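Local coordinates for protein fructosyl amine:oxygen oxidoreductase (Neosartorya fumigata, PDB 4WCT) that oxidatively deglycates fructosyl amines (Amadori products) with a bound flavin-adenine dinucleotide as cofactor, at residues A[68-73]-A[288-293]; A[277-282]-A[299-304]; A[165-170]-A[340-345]. One frame throughout, in Å; residues are numbered along the deposited sequence.

Contact 1 of 3, residues A[68-73]-A[288-293]. With FAD (flavin-adenine dinucleotide), chain C.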
loop_
_atom_site.group_PDB
_atom_site.type_symbol
_atom_site.label_atom_id
_atom_site.label_comp_id
_atom_site.label_asym_id
_atom_site.label_seq_id
_atom_site.Cartn_x
_atom_site.Cartn_y
_atom_site.Cartn_z
ATOM N N ASN A 68 -7.230 2.219 3.199
ATOM C CA ASN A 68 -8.299 3.142 3.580
ATOM C C ASN A 68 -7.770 4.566 3.550
ATOM O O ASN A 68 -7.331 5.094 4.571
ATOM C CB ASN A 68 -8.845 2.807 4.955
ATOM C CG ASN A 68 -10.019 3.655 5.353
ATOM O OD1 ASN A 68 -10.401 4.592 4.646
ATOM N ND2 ASN A 68 -10.492 3.452 6.567
ATOM N N ASP A 69 -7.745 5.118 2.337
ATOM C CA ASP A 69 -7.127 6.394 2.083
ATOM C C ASP A 69 -7.914 7.039 0.945
ATOM O O ASP A 69 -8.283 6.366 -0.037
ATOM C CB ASP A 69 -5.672 6.141 1.639
ATOM C CG ASP A 69 -4.796 7.340 1.815
ATOM O OD1 ASP A 69 -5.339 8.458 1.671
ATOM O OD2 ASP A 69 -3.539 7.151 1.805
ATOM N N ILE A 70 -8.094 8.353 1.020
ATOM C CA ILE A 70 -8.818 9.061 -0.039
ATOM C C ILE A 70 -8.093 9.056 -1.385
ATOM O O ILE A 70 -8.709 9.183 -2.439
ATOM C CB ILE A 70 -9.144 10.526 0.350
ATOM C CG1 ILE A 70 -7.910 11.260 0.861
ATOM C CG2 ILE A 70 -10.304 10.579 1.338
ATOM C CD1 ILE A 70 -8.074 12.759 0.937
ATOM N N ASN A 71 -6.802 8.768 -1.386
ATOM C CA ASN A 71 -6.109 8.589 -2.635
ATOM C C ASN A 71 -4.844 7.781 -2.456
ATOM O O ASN A 71 -4.280 7.745 -1.347
ATOM C CB ASN A 71 -5.820 9.922 -3.313
ATOM C CG ASN A 71 -5.428 11.004 -2.343
ATOM O OD1 ASN A 71 -4.474 10.859 -1.597
ATOM N ND2 ASN A 71 -6.204 12.092 -2.327
ATOM N N LYS A 72 -4.419 7.157 -3.544
ATOM C CA LYS A 72 -3.115 6.499 -3.674
ATOM C C LYS A 72 -2.659 6.689 -5.125
ATOM O O LYS A 72 -3.459 6.976 -6.033
ATOM C CB LYS A 72 -3.213 4.973 -3.392
ATOM C CG LYS A 72 -3.743 4.632 -2.017
ATOM C CD LYS A 72 -2.702 4.843 -0.924
ATOM C CE LYS A 72 -3.090 4.084 0.328
ATOM N NZ LYS A 72 -2.335 4.539 1.518
ATOM N N ILE A 73 -1.368 6.508 -5.333
ATOM C CA ILE A 73 -0.756 6.628 -6.659
ATOM C C ILE A 73 -0.911 5.322 -7.415
ATOM O O ILE A 73 -0.699 4.255 -6.853
ATOM C CB ILE A 73 0.740 6.956 -6.529
ATOM C CG1 ILE A 73 0.938 8.242 -5.708
ATOM C CG2 ILE A 73 1.350 7.036 -7.922
ATOM C CD1 ILE A 73 2.376 8.547 -5.343
ATOM N N GLU A 288 -4.748 15.566 -5.414
ATOM C CA GLU A 288 -5.741 16.603 -5.471
ATOM C C GLU A 288 -6.797 16.445 -4.368
ATOM O O GLU A 288 -7.110 15.340 -3.910
ATOM C CB GLU A 288 -6.351 16.723 -6.860
ATOM C CG GLU A 288 -7.327 15.640 -7.227
ATOM C CD GLU A 288 -7.804 15.768 -8.664
ATOM O OE1 GLU A 288 -8.930 16.228 -8.872
ATOM O OE2 GLU A 288 -7.025 15.424 -9.585
ATOM N N PRO A 289 -7.404 17.547 -3.976
ATOM C CA PRO A 289 -8.398 17.519 -2.894
ATOM C C PRO A 289 -9.555 16.570 -3.187
ATOM O O PRO A 289 -10.001 16.459 -4.342
ATOM C CB PRO A 289 -8.888 18.949 -2.848
ATOM C CG PRO A 289 -7.724 19.747 -3.382
ATOM C CD PRO A 289 -7.115 18.913 -4.440
ATOM N N ASP A 290 -10.050 15.875 -2.161
ATOM C CA ASP A 290 -11.105 14.891 -2.411
ATOM C C ASP A 290 -12.440 15.567 -2.690
ATOM O O ASP A 290 -12.678 16.700 -2.287
ATOM C CB ASP A 290 -11.229 13.858 -1.270
ATOM C CG ASP A 290 -12.029 14.366 -0.112
ATOM O OD1 ASP A 290 -11.463 15.190 0.627
ATOM O OD2 ASP A 290 -13.216 13.925 0.084
ATOM N N GLU A 291 -13.314 14.831 -3.347
ATOM C CA GLU A 291 -14.581 15.407 -3.825
ATOM C C GLU A 291 -15.554 15.679 -2.696
ATOM O O GLU A 291 -16.419 16.547 -2.822
ATOM C CB GLU A 291 -15.213 14.475 -4.861
ATOM C CG GLU A 291 -15.581 13.115 -4.291
ATOM C CD GLU A 291 -15.578 12.005 -5.332
ATOM O OE1 GLU A 291 -16.194 12.206 -6.399
ATOM O OE2 GLU A 291 -14.904 10.970 -5.110
ATOM N N ASP A 292 -15.446 14.944 -1.593
ATOM C CA ASP A 292 -16.442 15.031 -0.521
ATOM C C ASP A 292 -16.093 16.043 0.555
ATOM O O ASP A 292 -16.946 16.817 0.971
ATOM C CB ASP A 292 -16.666 13.677 0.138
ATOM C CG ASP A 292 -17.280 12.670 -0.817
ATOM O OD1 ASP A 292 -18.213 13.040 -1.564
ATOM O OD2 ASP A 292 -16.644 11.628 -1.030
ATOM N N LYS A 293 -14.855 16.047 1.035
ATOM C CA LYS A 293 -14.473 16.988 2.097
ATOM C C LYS A 293 -13.500 18.069 1.649
ATOM O O LYS A 293 -13.110 18.909 2.450
ATOM C CB LYS A 293 -13.836 16.250 3.274
ATOM C CG LYS A 293 -14.739 15.231 3.933
ATOM C CD LYS A 293 -14.122 14.781 5.251
ATOM C CE LYS A 293 -14.979 13.752 5.959
ATOM N NZ LYS A 293 -14.416 13.486 7.313
HETATM P PA FAD C . -4.405 -3.437 4.258
HETATM O O1A FAD C . -5.071 -2.655 3.163
HETATM O O2A FAD C . -3.721 -2.735 5.389
HETATM O O5B FAD C . -5.503 -4.404 4.831
HETATM C C5B FAD C . -5.179 -5.292 5.911
HETATM C C4B FAD C . -6.482 -5.683 6.600
HETATM O O4B FAD C . -6.212 -6.758 7.557
HETATM C C3B FAD C . -7.146 -4.549 7.375
HETATM O O3B FAD C . -8.505 -4.331 6.962
HETATM C C2B FAD C . -7.075 -5.017 8.832
HETATM O O2B FAD C . -8.114 -4.536 9.682
HETATM C C1B FAD C . -7.038 -6.538 8.674
HETATM N N9A FAD C . -6.441 -7.201 9.854
HETATM C C8A FAD C . -5.420 -6.769 10.616
HETATM N N7A FAD C . -5.203 -7.619 11.646
HETATM C C5A FAD C . -6.064 -8.654 11.464
HETATM C C6A FAD C . -6.403 -9.852 12.222
HETATM N N6A FAD C . -5.733 -10.167 13.344
HETATM N N1A FAD C . -7.428 -10.599 11.760
HETATM C C2A FAD C . -8.102 -10.327 10.635
HETATM N N3A FAD C . -7.866 -9.217 9.915
HETATM C C4A FAD C . -6.876 -8.374 10.300
HETATM N N1 FAD C . 0.479 1.757 -2.490
HETATM C C2 FAD C . 0.319 2.157 -3.800
HETATM O O2 FAD C . 0.102 1.282 -4.636
HETATM N N3 FAD C . 0.281 3.449 -4.137
HETATM C C4 FAD C . 0.543 4.428 -3.245
HETATM O O4 FAD C . 0.534 5.659 -3.522
HETATM C C4X FAD C . 0.749 4.077 -1.851
HETATM N N5 FAD C . 0.992 5.034 -0.917
HETATM C C5X FAD C . 0.932 4.683 0.405
HETATM C C6 FAD C . 0.940 5.653 1.403
HETATM C C7 FAD C . 0.984 5.277 2.732
HETATM C C7M FAD C . 0.920 6.330 3.779
HETATM C C8 FAD C . 0.954 3.850 3.079
HETATM C C8M FAD C . 0.952 3.382 4.488
HETATM C C9 FAD C . 0.840 2.888 2.107
HETATM C C9A FAD C . 0.883 3.247 0.776
HETATM N N10 FAD C . 0.864 2.266 -0.220
HETATM C C10 FAD C . 0.697 2.671 -1.545
HETATM C "C1'" FAD C . 0.889 0.831 0.024
HETATM C "C2'" FAD C . -0.497 0.207 0.049
HETATM O "O2'" FAD C . -1.305 1.023 0.886
HETATM C "C3'" FAD C . -0.382 -1.215 0.615
HETATM O "O3'" FAD C . 0.691 -1.914 -0.033
HETATM C "C4'" FAD C . -1.691 -1.994 0.462
HETATM O "O4'" FAD C . -2.788 -1.163 0.836
HETATM C "C5'" FAD C . -1.630 -3.196 1.396
HETATM O "O5'" FAD C . -2.824 -3.961 1.231
HETATM P P FAD C . -3.141 -5.159 2.254
HETATM O O1P FAD C . -4.478 -5.746 1.865
HETATM O O2P FAD C . -1.903 -6.021 2.315
HETATM O O3P FAD C . -3.291 -4.403 3.662
HETATM O O HOH W 1 -6.114 14.778 -1.285
HETATM O O HOH W 2 -7.923 12.962 -4.500
#
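Two separate waters join Asn71 to Glu288, because the amide nitrogen Asn71 ND2 and the carbonyl Glu288 O stand 3.7 Å apart, too far for a direct bond. Water 2 accepts from ND2 and donates to Glu288 O at 2.6 Å; water 1 lies within bonding distance of both atoms. The contact sets the loop leading into the flavin-binding edge strand 72-75 of this FAD-dependent oxidoreductase against the loop between strands 284-287 and 295-310. Asn71 CG lies between the backbone N and the carbonyl carbon (chi1 39°), which turns the amide toward that second loop. Apolar contact is thin: Ile70 CD1 rests 4.0 Å from Asp290 CB, the two side chains crossing at about a right angle. Asp290 shapes its own loop as an Asx turn. Its OD2 takes the backbone N of Asp292 and of Lys293 from the same face of the carboxylate, both above its plane, while OD1 accepts from Glu295 N. The Glu288 carboxylate turns elsewhere, to Leu275 N, Asn274 N and Trp178 NE1. On the cofactor side, Lys72 NZ forms a salt bridge to Asp69 OD2, on its anti lone pair, an oxygen shared with Lys297, and its alkyl chain lies over one face of the isoalloxazine, CD being 3.7 Å from FAD N5. Ile73 pairs its backbone with the pyrimidine edge of the flavin: its N donates to FAD O4 at 2.8 Å, and FAD N3 donates to Ile73 O at 3.0 Å, nearly straight at 171°.

Contact 2 of 3, residues A[277-282]-A[299-304]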
loop_
_atom_site.group_PDB
_atom_site.type_symbol
_atom_site.label_atom_id
_atom_site.label_comp_id
_atom_site.label_asym_id
_atom_site.label_seq_id
_atom_site.Cartn_x
_atom_site.Cartn_y
_atom_site.Cartn_z
ATOM N N VAL A 277 -0.113 13.561 -10.083
ATOM C CA VAL A 277 0.555 13.371 -8.788
ATOM C C VAL A 277 1.894 14.079 -8.858
ATOM O O VAL A 277 2.614 13.911 -9.836
ATOM C CB VAL A 277 0.756 11.874 -8.517
ATOM C CG1 VAL A 277 1.518 11.634 -7.215
ATOM C CG2 VAL A 277 -0.598 11.158 -8.490
ATOM N N LEU A 278 2.240 14.860 -7.831
ATOM C CA LEU A 278 3.576 15.430 -7.762
ATOM C C LEU A 278 4.350 14.756 -6.634
ATOM O O LEU A 278 3.971 14.910 -5.467
ATOM C CB LEU A 278 3.490 16.922 -7.496
ATOM C CG LEU A 278 4.804 17.647 -7.221
ATOM C CD1 LEU A 278 5.709 17.683 -8.456
ATOM C CD2 LEU A 278 4.516 19.063 -6.767
ATOM N N PHE A 279 5.467 14.115 -6.975
ATOM C CA PHE A 279 6.278 13.334 -6.037
ATOM C C PHE A 279 7.746 13.753 -6.135
ATOM O O PHE A 279 8.329 13.687 -7.201
ATOM C CB PHE A 279 6.121 11.853 -6.391
ATOM C CG PHE A 279 6.937 10.911 -5.535
ATOM C CD1 PHE A 279 7.125 11.136 -4.181
ATOM C CD2 PHE A 279 7.426 9.754 -6.091
ATOM C CE1 PHE A 279 7.742 10.175 -3.370
ATOM C CE2 PHE A 279 8.062 8.791 -5.303
ATOM C CZ PHE A 279 8.186 8.992 -3.940
ATOM N N ASN A 280 8.316 14.189 -5.021
ATOM C CA ASN A 280 9.750 14.326 -4.854
ATOM C C ASN A 280 10.227 13.214 -3.923
ATOM O O ASN A 280 9.741 13.084 -2.779
ATOM C CB ASN A 280 10.090 15.712 -4.285
ATOM C CG ASN A 280 11.558 15.871 -3.961
ATOM O OD1 ASN A 280 12.200 14.946 -3.479
ATOM N ND2 ASN A 280 12.058 17.079 -4.078
ATOM N N ILE A 281 11.094 12.358 -4.447
ATOM C CA ILE A 281 11.449 11.104 -3.772
ATOM C C ILE A 281 12.148 11.299 -2.432
ATOM O O ILE A 281 12.305 10.341 -1.682
ATOM C CB ILE A 281 12.314 10.197 -4.668
ATOM C CG1 ILE A 281 13.680 10.841 -4.923
ATOM C CG2 ILE A 281 11.568 9.861 -5.948
ATOM C CD1 ILE A 281 14.659 9.867 -5.564
ATOM N N ALA A 282 12.556 12.515 -2.100
ATOM C CA ALA A 282 13.149 12.767 -0.792
ATOM C C ALA A 282 12.423 13.845 -0.025
ATOM O O ALA A 282 12.967 14.363 0.948
ATOM C CB ALA A 282 14.631 13.102 -0.915
ATOM N N CYS A 299 1.849 13.430 1.867
ATOM C CA CYS A 299 2.681 12.428 2.514
ATOM C C CYS A 299 4.108 12.920 2.494
ATOM O O CYS A 299 4.621 13.309 1.446
ATOM C CB CYS A 299 2.632 11.126 1.769
ATOM S SG CYS A 299 1.148 10.171 2.067
ATOM N N ASP A 300 4.745 12.964 3.653
ATOM C CA ASP A 300 6.148 13.290 3.710
ATOM C C ASP A 300 6.968 12.011 3.508
ATOM O O ASP A 300 6.771 11.016 4.189
ATOM C CB ASP A 300 6.499 13.954 5.050
ATOM C CG ASP A 300 6.200 13.083 6.241
ATOM O OD1 ASP A 300 5.008 12.717 6.410
ATOM O OD2 ASP A 300 7.152 12.794 7.015
ATOM N N GLU A 301 7.888 12.029 2.549
ATOM C CA GLU A 301 8.604 10.828 2.202
ATOM C C GLU A 301 9.809 10.640 3.096
ATOM O O GLU A 301 10.504 11.583 3.475
ATOM C CB GLU A 301 8.989 10.831 0.728
ATOM C CG GLU A 301 9.732 9.586 0.233
ATOM C CD GLU A 301 8.928 8.267 0.253
ATOM O OE1 GLU A 301 8.020 8.105 1.087
ATOM O OE2 GLU A 301 9.467 7.257 -0.280
ATOM N N HIS A 302 10.028 9.383 3.471
ATOM C CA HIS A 302 11.133 8.984 4.364
ATOM C C HIS A 302 11.172 7.459 4.344
ATOM O O HIS A 302 10.255 6.802 3.807
ATOM C CB HIS A 302 10.937 9.508 5.803
ATOM C CG HIS A 302 9.597 9.183 6.411
ATOM N ND1 HIS A 302 9.275 7.922 6.852
ATOM C CD2 HIS A 302 8.483 9.935 6.598
ATOM C CE1 HIS A 302 8.025 7.898 7.273
ATOM N NE2 HIS A 302 7.519 9.113 7.138
ATOM N N PRO A 303 12.218 6.869 4.921
ATOM C CA PRO A 303 12.294 5.420 4.788
ATOM C C PRO A 303 11.323 4.602 5.629
ATOM O O PRO A 303 11.196 3.390 5.400
ATOM C CB PRO A 303 13.753 5.100 5.144
ATOM C CG PRO A 303 14.483 6.380 4.885
ATOM C CD PRO A 303 13.526 7.461 5.279
ATOM N N GLY A 304 10.610 5.267 6.542
ATOM C CA GLY A 304 9.605 4.598 7.343
ATOM C C GLY A 304 9.907 4.600 8.824
ATOM O O GLY A 304 11.079 4.777 9.256
HETATM O O HOH W 3 11.849 7.642 -1.437
#
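The Phe279 ring meets Glu301 at its edge, where Glu301 CG sits near the ring plane, 4.2 Å from Phe279 CE1; one face carries Ile281 CA of its own segment, offset toward the rim. Ring and carboxylate planes stand 73° apart. The His302 ring has Asp300 CG and Gly304 N in plane at its edge, Gly304 N bonding ND1 only weakly, while Trp257 stacks on it and Tyr305 meets it edge-to-face. Glu301 CG extends anti to the backbone N (chi1 -179°), which carries the methylene up to the carbonyl Ile281 O at 3.3 Å; the chain then bends at chi2. Strands 277-280 and 295-310 belong to the large mixed sheet, where strand 284-287 pairs with both; 277-282 comprises the first strand and the turn after it, and 299-304 lies on the second, which is long and broken. An Asx turn ends the first segment: Asn280 OD1 accepts Ala282 N at 2.8 Å, in the carbonyl plane, and Asn280 ND2 goes to His122. The polar link between the segments is water 3, which donates to Ile281 O and, at 2.7 Å, to Glu301 OE2.

Contact 3 of 3, residues A[165-170]-A[340-345]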
loop_
_atom_site.group_PDB
_atom_site.type_symbol
_atom_site.label_atom_id
_atom_site.label_comp_id
_atom_site.label_asym_id
_atom_site.label_seq_id
_atom_site.Cartn_x
_atom_site.Cartn_y
_atom_site.Cartn_z
ATOM N N PRO A 165 13.164 24.877 -5.426
ATOM C CA PRO A 165 14.602 25.164 -5.474
ATOM C C PRO A 165 15.455 23.908 -5.617
ATOM O O PRO A 165 15.403 23.019 -4.767
ATOM C CB PRO A 165 14.873 25.922 -4.157
ATOM C CG PRO A 165 13.523 26.276 -3.592
ATOM C CD PRO A 165 12.548 25.295 -4.159
ATOM N N GLY A 166 16.171 23.810 -6.734
ATOM C CA GLY A 166 16.966 22.647 -7.057
ATOM C C GLY A 166 16.235 21.465 -7.646
ATOM O O GLY A 166 16.865 20.474 -8.008
ATOM N N TRP A 167 14.914 21.591 -7.814
ATOM C CA TRP A 167 14.129 20.464 -8.299
ATOM C C TRP A 167 14.337 20.268 -9.805
ATOM O O TRP A 167 14.291 21.234 -10.594
ATOM C CB TRP A 167 12.643 20.695 -8.057
ATOM C CG TRP A 167 12.156 20.599 -6.648
ATOM C CD1 TRP A 167 12.655 21.234 -5.535
ATOM C CD2 TRP A 167 10.942 19.965 -6.224
ATOM N NE1 TRP A 167 11.839 21.009 -4.469
ATOM C CE2 TRP A 167 10.769 20.260 -4.863
ATOM C CE3 TRP A 167 10.005 19.156 -6.863
ATOM C CZ2 TRP A 167 9.709 19.747 -4.120
ATOM C CZ3 TRP A 167 8.951 18.683 -6.157
ATOM C CH2 TRP A 167 8.804 18.972 -4.780
ATOM N N LYS A 168 14.452 19.004 -10.194
ATOM C CA LYS A 168 14.281 18.578 -11.589
ATOM C C LYS A 168 13.472 17.316 -11.569
ATOM O O LYS A 168 13.474 16.589 -10.602
ATOM C CB LYS A 168 15.619 18.337 -12.296
ATOM C CG LYS A 168 16.465 19.611 -12.369
ATOM C CD LYS A 168 17.583 19.559 -13.386
ATOM C CE LYS A 168 18.383 20.857 -13.322
ATOM N NZ LYS A 168 17.620 21.958 -13.961
ATOM N N GLY A 169 12.704 17.080 -12.623
ATOM C CA GLY A 169 11.883 15.905 -12.647
ATOM C C GLY A 169 11.312 15.610 -14.013
ATOM O O GLY A 169 11.775 16.143 -15.015
ATOM N N TRP A 170 10.505 14.564 -14.042
ATOM C CA TRP A 170 9.919 14.021 -15.269
ATOM C C TRP A 170 8.419 13.776 -15.060
ATOM O O TRP A 170 8.015 13.196 -14.081
ATOM C CB TRP A 170 10.576 12.707 -15.652
ATOM C CG TRP A 170 11.997 12.823 -16.093
ATOM C CD1 TRP A 170 12.435 12.876 -17.369
ATOM C CD2 TRP A 170 13.171 12.876 -15.257
ATOM N NE1 TRP A 170 13.810 12.925 -17.396
ATOM C CE2 TRP A 170 14.287 12.960 -16.118
ATOM C CE3 TRP A 170 13.381 12.944 -13.895
ATOM C CZ2 TRP A 170 15.602 13.014 -15.640
ATOM C CZ3 TRP A 170 14.698 12.943 -13.418
ATOM C CH2 TRP A 170 15.784 12.957 -14.294
ATOM N N LEU A 340 5.477 21.498 1.115
ATOM C CA LEU A 340 4.554 22.575 0.704
ATOM C C LEU A 340 5.302 23.883 0.457
ATOM O O LEU A 340 4.937 24.624 -0.463
ATOM C CB LEU A 340 3.468 22.794 1.736
ATOM C CG LEU A 340 2.447 21.655 1.849
ATOM C CD1 LEU A 340 1.579 21.966 3.041
ATOM C CD2 LEU A 340 1.642 21.540 0.564
ATOM N N HIS A 341 6.313 24.220 1.271
ATOM C CA HIS A 341 7.025 25.462 1.026
ATOM C C HIS A 341 7.667 25.522 -0.348
ATOM O O HIS A 341 7.625 26.562 -1.019
ATOM C CB HIS A 341 8.089 25.781 2.092
ATOM C CG HIS A 341 8.433 27.238 2.123
ATOM N ND1 HIS A 341 9.388 27.780 1.288
ATOM C CD2 HIS A 341 7.744 28.291 2.632
ATOM C CE1 HIS A 341 9.300 29.097 1.308
ATOM N NE2 HIS A 341 8.319 29.435 2.126
ATOM N N ASP A 342 8.184 24.398 -0.816
ATOM C CA ASP A 342 8.844 24.352 -2.098
ATOM C C ASP A 342 7.857 24.468 -3.268
ATOM O O ASP A 342 8.254 24.878 -4.346
ATOM C CB ASP A 342 9.632 23.059 -2.225
ATOM C CG ASP A 342 11.013 23.122 -1.587
ATOM O OD1 ASP A 342 11.290 24.042 -0.772
ATOM O OD2 ASP A 342 11.760 22.143 -1.807
ATOM N N THR A 343 6.622 23.989 -3.068
ATOM C CA THR A 343 5.668 23.699 -4.151
ATOM C C THR A 343 4.461 24.636 -4.148
ATOM O O THR A 343 4.030 25.175 -5.216
ATOM C CB THR A 343 5.197 22.241 -4.050
ATOM O OG1 THR A 343 4.593 22.011 -2.767
ATOM C CG2 THR A 343 6.364 21.275 -4.234
ATOM N N MET A 344 3.871 24.753 -2.969
ATOM C CA MET A 344 2.624 25.468 -2.710
ATOM C C MET A 344 2.755 26.289 -1.412
ATOM O O MET A 344 2.034 26.062 -0.446
ATOM C CB MET A 344 1.460 24.467 -2.593
ATOM C CG MET A 344 1.213 23.755 -3.908
ATOM S SD MET A 344 -0.258 22.709 -3.945
ATOM C CE MET A 344 0.202 21.455 -2.748
ATOM N N PRO A 345 3.638 27.287 -1.401
ATOM C CA PRO A 345 3.930 27.984 -0.141
ATOM C C PRO A 345 2.741 28.742 0.430
ATOM O O PRO A 345 2.684 28.975 1.645
ATOM C CB PRO A 345 5.068 28.957 -0.519
ATOM C CG PRO A 345 5.096 28.980 -2.008
ATOM C CD PRO A 345 4.637 27.611 -2.445
#
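Trp167 and Asp342 make the direct polar link of this contact: the indole Trp167 NE1 donates to Asp342 OD2 at 2.9 Å with an N-H...O angle of 163°. The acceptor lies in the indole plane, at the ring edge, whereas the donor reaches the carboxylate on its anti side and 29° out of its plane, the two planes being 66° apart. Tight packing continues along the six-membered ring. Thr343 CG2 presses on it obliquely, 3.4 Å from Trp167 CH2, and Asp342 CB lies 3.8 Å from Trp167 CZ2, so the six-membered ring of the buried indole is packed by side chains of two successive helix residues. Thr343 CG2, anti to the carbonyl carbon, points to the ring while OG1 sits between the backbone N and the carbonyl carbon, from where it bonds back to Phe339 O in its own helix. Looser contact lies at the surface, where the exposed Pro165 touches the carboxylate chiefly through CD, 3.7 Å from Asp342 CG, as the two side chains pass at a slant. At the last turn of the helix, Leu340 O accepts from Met344 N at 2.7 Å and from Thr343 N, and Met344 is the first residue to leave helical geometry. The contact thus joins the C-terminal end of helix 330-343 to the loop entering strand 168-172 of the large mixed sheet. Backbone bonds of Asp342 with Phe164 and of Thr343 with Thr161 extend the junction, Phe164 meets the indole edge-to-face, and strand 277-280 packs against Trp167.

How the contacts relate
Contacts 2 and 3 are neighbours, their centres about 12 Å apart, and both reach the large mixed sheet: Asn280 ND2 lies 3.5 Å from Trp167 CE2, and Leu278 CD2 lies 3.8 Å from Thr343 CG2. Contact 1 joins this group through Ile73 CD1, which packs 3.7 Å from Val277 CG1, although its centre is about 17 Å from that of contact 2. Strand 277-280 therefore sits between the flavin-binding segment 68-73 and the helix end at 340-345. Contact 1 holds two residues of the FAD pocket; the Glu301 side chain of contact 2 is about 8 Å from the cofactor. Contact 3, about 22 Å from contact 1 between centres, is the peripheral one.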